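Local atomic coordinates of response regulator aspartate phosphatase H (Bacillus subtilis, PDB entry 3Q15), a protein that dephosphorylates the sporulation phosphotransferase Spo0F and also acts on the competence regulator ComA, helping to separate competence and sporulation in time. Residues I179-S184 with L209-D214; V187-Y192 with P203-A208. One frame throughout, in Å; residues are numbered along the deposited sequence.

How the interactions relate
Interactions 1 and 2 join the same two antiparallel helices, 178-194 and 198-214, at points about 10 Å apart between centres. Because the chain turns back between residues 194 and 198, interaction 2 is nested inside the longer loop closed by interaction 1. Both are largely buried, and no hydrogen bond crosses either. Interaction 1, at the open end of the hairpin, is wholly aliphatic across the helices, its polar chemistry lying away from the partner helix on Arg180. Interaction 2, nearer the turn, has closer axes, 8.9 against 9.7 Å, and adds a histidine and a tyrosine whose polar ends reach a second subunit. Ile182 and Ala208 bring the two contacts together.

Interaction 1 (I179-S184 with L209-D214); sequences IRTIQS and LELAMD. With SO4 (sulfate ion), chain F.
In the helical hairpin that carries the predicted third tetratricopeptide repeat, the helices are packed together here at the end away from the turn, where Leu211 reaches across to Thr181 and Ile182. Helices 178-194 and 198-214 run nearly antiparallel, their local axes at 157°. Leu211 holds CG anti to its backbone N (chi1 -174°), which carries the branch toward helix 178-194, where CD2 meets both partners. That methyl meets Thr181 CG2 at 3.5 Å, a tight carbon contact, and lies 3.7 Å from Ile182 CG1. Threonine suits this place: its methyl faces the leucine while OG1 bonds back to the carbonyl of Tyr177. Beside this, at the end of the same isoleucine side chain, Ile182 CD1 lies 3.7 Å from Ala212 CB, the alanine being small enough to admit it.

Arg180 serves a different side of the helix. Its NH2 gives a nearly straight bond to sulfate O3 (3.1 Å, 170°), and NH1 makes a more bent one to O1, so the anion, probably from the crystallisation liquor, sits at the guanidinium edge with its sulfur in plane. NH1 also donates to Gln183 OE1 at 2.9 Å, from above the amide's carbonyl plane, and NH2 forms a salt bridge with Glu142 OE2 of helix 137-153. An alanine here would remove both grips on the sulfate and is likely to leave Gln183 freer to turn and Glu142 without its salt-bridge mate.

Arg180 also makes a cation-pi contact with Phe145 of helix 137-153; Thr181 and Ser184 lean on helix 157-172, while Leu209 and Met213 face helix 218-235.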
loop_
_atom_site.group_PDB
_atom_site.type_symbol
_atom_site.label_atom_id
_atom_site.label_comp_id
_atom_site.label_asym_id
_atom_site.label_seq_id
_atom_site.Cartn_x
_atom_site.Cartn_y
_atom_site.Cartn_z
ATOM N N ILE A 179 -23.367 -2.895 -11.596
ATOM C CA ILE A 179 -23.376 -2.273 -10.274
ATOM C C ILE A 179 -21.960 -2.123 -9.715
ATOM O O ILE A 179 -21.560 -1.034 -9.298
ATOM C CB ILE A 179 -24.244 -3.072 -9.279
ATOM C CG1 ILE A 179 -25.712 -3.044 -9.711
ATOM C CG2 ILE A 179 -24.089 -2.521 -7.869
ATOM C CD1 ILE A 179 -26.268 -1.645 -9.899
ATOM N N ARG A 180 -21.207 -3.219 -9.703
ATOM C CA ARG A 180 -19.830 -3.189 -9.221
ATOM C C ARG A 180 -18.974 -2.255 -10.066
ATOM O O ARG A 180 -18.019 -1.660 -9.569
ATOM C CB ARG A 180 -19.215 -4.593 -9.214
ATOM C CG ARG A 180 -19.494 -5.399 -7.950
ATOM C CD ARG A 180 -18.776 -4.806 -6.746
ATOM N NE ARG A 180 -18.815 -5.699 -5.591
ATOM C CZ ARG A 180 -19.313 -5.374 -4.401
ATOM N NH1 ARG A 180 -19.819 -4.166 -4.194
ATOM N NH2 ARG A 180 -19.297 -6.259 -3.414
ATOM N N THR A 181 -19.321 -2.135 -11.343
ATOM C CA THR A 181 -18.589 -1.277 -12.268
ATOM C C THR A 181 -18.794 0.181 -11.896
ATOM O O THR A 181 -17.853 0.966 -11.880
ATOM C CB THR A 181 -19.056 -1.506 -13.726
ATOM O OG1 THR A 181 -18.777 -2.857 -14.109
ATOM C CG2 THR A 181 -18.342 -0.564 -14.681
ATOM N N ILE A 182 -20.037 0.534 -11.592
ATOM C CA ILE A 182 -20.365 1.886 -11.171
ATOM C C ILE A 182 -19.680 2.209 -9.849
ATOM O O ILE A 182 -19.062 3.266 -9.704
ATOM C CB ILE A 182 -21.882 2.075 -11.035
ATOM C CG1 ILE A 182 -22.549 1.979 -12.414
ATOM C CG2 ILE A 182 -22.193 3.409 -10.378
ATOM C CD1 ILE A 182 -24.056 1.996 -12.377
ATOM N N GLN A 183 -19.784 1.288 -8.894
ATOM C CA GLN A 183 -19.138 1.455 -7.594
ATOM C C GLN A 183 -17.629 1.588 -7.757
ATOM O O GLN A 183 -16.984 2.335 -7.026
ATOM C CB GLN A 183 -19.460 0.277 -6.668
ATOM C CG GLN A 183 -20.920 0.170 -6.264
ATOM C CD GLN A 183 -21.255 -1.167 -5.625
ATOM O OE1 GLN A 183 -20.799 -2.220 -6.076
ATOM N NE2 GLN A 183 -22.053 -1.130 -4.566
ATOM N N SER A 184 -17.069 0.860 -8.719
ATOM C CA SER A 184 -15.632 0.921 -8.978
ATOM C C SER A 184 -15.242 2.275 -9.555
ATOM O O SER A 184 -14.175 2.809 -9.248
ATOM C CB SER A 184 -15.194 -0.208 -9.909
ATOM O OG SER A 184 -15.336 -1.468 -9.276
ATOM N N LEU A 209 -22.440 7.649 -14.638
ATOM C CA LEU A 209 -23.769 8.179 -14.917
ATOM C C LEU A 209 -24.398 7.494 -16.130
ATOM O O LEU A 209 -25.552 7.070 -16.080
ATOM C CB LEU A 209 -23.727 9.694 -15.139
ATOM C CG LEU A 209 -25.046 10.328 -15.604
ATOM C CD1 LEU A 209 -26.158 10.076 -14.593
ATOM C CD2 LEU A 209 -24.888 11.822 -15.863
ATOM N N GLU A 210 -23.637 7.395 -17.216
ATOM C CA GLU A 210 -24.140 6.787 -18.447
ATOM C C GLU A 210 -24.522 5.329 -18.232
ATOM O O GLU A 210 -25.573 4.880 -18.686
ATOM C CB GLU A 210 -23.116 6.906 -19.581
ATOM C CG GLU A 210 -23.382 8.062 -20.536
ATOM C CD GLU A 210 -22.923 7.772 -21.957
ATOM O OE1 GLU A 210 -21.843 7.168 -22.131
ATOM O OE2 GLU A 210 -23.650 8.144 -22.903
ATOM N N LEU A 211 -23.663 4.594 -17.538
ATOM C CA LEU A 211 -23.920 3.188 -17.260
ATOM C C LEU A 211 -25.176 3.033 -16.405
ATOM O O LEU A 211 -26.023 2.180 -16.673
ATOM C CB LEU A 211 -22.715 2.560 -16.560
ATOM C CG LEU A 211 -22.770 1.053 -16.322
ATOM C CD1 LEU A 211 -22.994 0.311 -17.633
ATOM C CD2 LEU A 211 -21.495 0.586 -15.642
ATOM N N ALA A 212 -25.289 3.876 -15.381
ATOM C CA ALA A 212 -26.426 3.851 -14.464
ATOM C C ALA A 212 -27.755 4.113 -15.168
ATOM O O ALA A 212 -28.786 3.557 -14.790
ATOM C CB ALA A 212 -26.218 4.856 -13.337
ATOM N N MET A 213 -27.733 4.971 -16.183
ATOM C CA MET A 213 -28.941 5.274 -16.946
ATOM C C MET A 213 -29.316 4.139 -17.896
ATOM O O MET A 213 -30.496 3.892 -18.145
ATOM C CB MET A 213 -28.798 6.594 -17.708
ATOM C CG MET A 213 -29.146 7.820 -16.878
ATOM S SD MET A 213 -29.128 9.345 -17.834
ATOM C CE MET A 213 -29.891 10.482 -16.680
ATOM N N ASP A 214 -28.309 3.447 -18.421
ATOM C CA ASP A 214 -28.553 2.293 -19.279
ATOM C C ASP A 214 -29.297 1.200 -18.516
ATOM O O ASP A 214 -30.292 0.666 -18.998
ATOM C CB ASP A 214 -27.239 1.748 -19.847
ATOM C CG ASP A 214 -26.678 2.615 -20.963
ATOM O OD1 ASP A 214 -25.474 2.945 -20.914
ATOM O OD2 ASP A 214 -27.436 2.960 -21.896
HETATM S S SO4 F . -21.366 -4.400 -0.845
HETATM O O1 SO4 F . -22.106 -4.282 -2.098
HETATM O O2 SO4 F . -22.288 -4.249 0.276
HETATM O O3 SO4 F . -20.721 -5.709 -0.772
HETATM O O4 SO4 F . -20.353 -3.350 -0.784
#

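Interaction 2 (V187-Y192 with P203-A208); sequences VIAGNY and PHLEAA
His204 and Ile188 make a CH-pi contact: the branch methyl CG2 of the isoleucine stands over the centre of the imidazole, 3.7 Å from its centroid and 11° off the ring normal. A beta-branched residue suits this place, because with CG1 beside the backbone N (chi1 -62°), CG2 is the branch turned to the imidazole.

The aromatic pair is of another kind. Tyr192 and His204 meet rim to rim, their planes only 14° apart and their centroids separated by 5.9 Å, so neither ring lies over the other. Tyr192 CE2 comes within 3.8 Å of His204 NE2. Both polar ends look beyond the hairpin, Tyr192 OH and His204 NE2 each being hydrogen-bonded to the C-terminal OXT of Tyr378 of the second subunit.

The antiparallel pair of helices 178-194 and 198-214 is the unit of a tetratricopeptide repeat, predicted as the third in this chain. Ala189, with its single methyl, allows a close approach to helix 198-214, its CA lying 6.1 Å from His204 CA.

Purely apolar packing is carried by Ala189 CB, tight against Leu205 CD2 at 3.4 Å; Leu205 also touches Ile228 on helix 218-235.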
loop_
_atom_site.group_PDB
_atom_site.type_symbol
_atom_site.label_atom_id
_atom_site.label_comp_id
_atom_site.label_asym_id
_atom_site.label_seq_id
_atom_site.Cartn_x
_atom_site.Cartn_y
_atom_site.Cartn_z
ATOM N N VAL A 187 -15.172 4.736 -6.745
ATOM C CA VAL A 187 -13.947 4.574 -5.972
ATOM C C VAL A 187 -12.769 5.247 -6.670
ATOM O O VAL A 187 -11.975 5.941 -6.037
ATOM C CB VAL A 187 -13.631 3.095 -5.709
ATOM C CG1 VAL A 187 -12.256 2.954 -5.072
ATOM C CG2 VAL A 187 -14.702 2.486 -4.815
ATOM N N ILE A 188 -12.669 5.056 -7.981
ATOM C CA ILE A 188 -11.606 5.683 -8.757
ATOM C C ILE A 188 -11.689 7.207 -8.675
ATOM O O ILE A 188 -10.682 7.883 -8.460
ATOM C CB ILE A 188 -11.655 5.235 -10.225
ATOM C CG1 ILE A 188 -11.444 3.724 -10.322
ATOM C CG2 ILE A 188 -10.610 5.970 -11.046
ATOM C CD1 ILE A 188 -11.639 3.167 -11.731
ATOM N N ALA A 189 -12.893 7.743 -8.847
ATOM C CA ALA A 189 -13.110 9.180 -8.722
ATOM C C ALA A 189 -12.735 9.662 -7.323
ATOM O O ALA A 189 -12.024 10.654 -7.172
ATOM C CB ALA A 189 -14.554 9.525 -9.027
ATOM N N GLY A 190 -13.221 8.954 -6.306
ATOM C CA GLY A 190 -12.941 9.304 -4.925
ATOM C C GLY A 190 -11.451 9.371 -4.662
ATOM O O GLY A 190 -10.973 10.262 -3.955
ATOM N N ASN A 191 -10.710 8.431 -5.243
ATOM C CA ASN A 191 -9.261 8.393 -5.090
ATOM C C ASN A 191 -8.587 9.619 -5.695
ATOM O O ASN A 191 -7.712 10.233 -5.079
ATOM C CB ASN A 191 -8.682 7.106 -5.688
ATOM C CG ASN A 191 -8.963 5.889 -4.826
ATOM O OD1 ASN A 191 -9.342 6.016 -3.659
ATOM N ND2 ASN A 191 -8.773 4.701 -5.392
ATOM N N TYR A 192 -8.998 9.971 -6.907
ATOM C CA TYR A 192 -8.500 11.182 -7.544
ATOM C C TYR A 192 -8.789 12.409 -6.694
ATOM O O TYR A 192 -7.952 13.301 -6.587
ATOM C CB TYR A 192 -9.097 11.350 -8.940
ATOM C CG TYR A 192 -8.371 10.557 -9.997
ATOM C CD1 TYR A 192 -7.016 10.759 -10.226
ATOM C CD2 TYR A 192 -9.036 9.621 -10.776
ATOM C CE1 TYR A 192 -6.343 10.050 -11.193
ATOM C CE2 TYR A 192 -8.369 8.902 -11.751
ATOM C CZ TYR A 192 -7.022 9.121 -11.954
ATOM O OH TYR A 192 -6.339 8.414 -12.916
ATOM N N PRO A 203 -14.310 12.281 -15.619
ATOM C CA PRO A 203 -14.610 11.321 -16.688
ATOM C C PRO A 203 -15.206 10.027 -16.142
ATOM O O PRO A 203 -16.140 9.490 -16.731
ATOM C CB PRO A 203 -13.239 11.054 -17.320
ATOM C CG PRO A 203 -12.446 12.277 -17.024
ATOM C CD PRO A 203 -12.907 12.732 -15.664
ATOM N N HIS A 204 -14.685 9.543 -15.020
ATOM C CA HIS A 204 -15.186 8.302 -14.436
ATOM C C HIS A 204 -16.601 8.475 -13.895
ATOM O O HIS A 204 -17.434 7.575 -14.009
ATOM C CB HIS A 204 -14.233 7.794 -13.351
ATOM C CG HIS A 204 -12.842 7.556 -13.849
ATOM N ND1 HIS A 204 -12.506 6.465 -14.624
ATOM C CD2 HIS A 204 -11.709 8.282 -13.711
ATOM C CE1 HIS A 204 -11.223 6.524 -14.929
ATOM N NE2 HIS A 204 -10.715 7.616 -14.387
ATOM N N LEU A 205 -16.876 9.638 -13.316
ATOM C CA LEU A 205 -18.217 9.924 -12.826
ATOM C C LEU A 205 -19.214 9.988 -13.981
ATOM O O LEU A 205 -20.366 9.576 -13.838
ATOM C CB LEU A 205 -18.237 11.226 -12.021
ATOM C CG LEU A 205 -17.420 11.216 -10.722
ATOM C CD1 LEU A 205 -17.546 12.544 -9.995
ATOM C CD2 LEU A 205 -17.848 10.072 -9.816
ATOM N N GLU A 206 -18.771 10.491 -15.127
ATOM C CA GLU A 206 -19.647 10.577 -16.290
ATOM C C GLU A 206 -19.946 9.190 -16.854
ATOM O O GLU A 206 -21.082 8.900 -17.228
ATOM C CB GLU A 206 -19.049 11.488 -17.365
ATOM C CG GLU A 206 -18.997 12.960 -16.968
ATOM C CD GLU A 206 -18.336 13.836 -18.018
ATOM O OE1 GLU A 206 -18.573 15.063 -18.005
ATOM O OE2 GLU A 206 -17.576 13.303 -18.854
ATOM N N ALA A 207 -18.931 8.335 -16.913
ATOM C CA ALA A 207 -19.133 6.967 -17.381
ATOM C C ALA A 207 -20.083 6.236 -16.443
ATOM O O ALA A 207 -20.936 5.468 -16.880
ATOM C CB ALA A 207 -17.805 6.230 -17.469
ATOM N N ALA A 208 -19.935 6.488 -15.146
ATOM C CA ALA A 208 -20.827 5.896 -14.159
ATOM C C ALA A 208 -22.262 6.354 -14.390
ATOM O O ALA A 208 -23.191 5.551 -14.347
ATOM C CB ALA A 208 -20.374 6.241 -12.745
#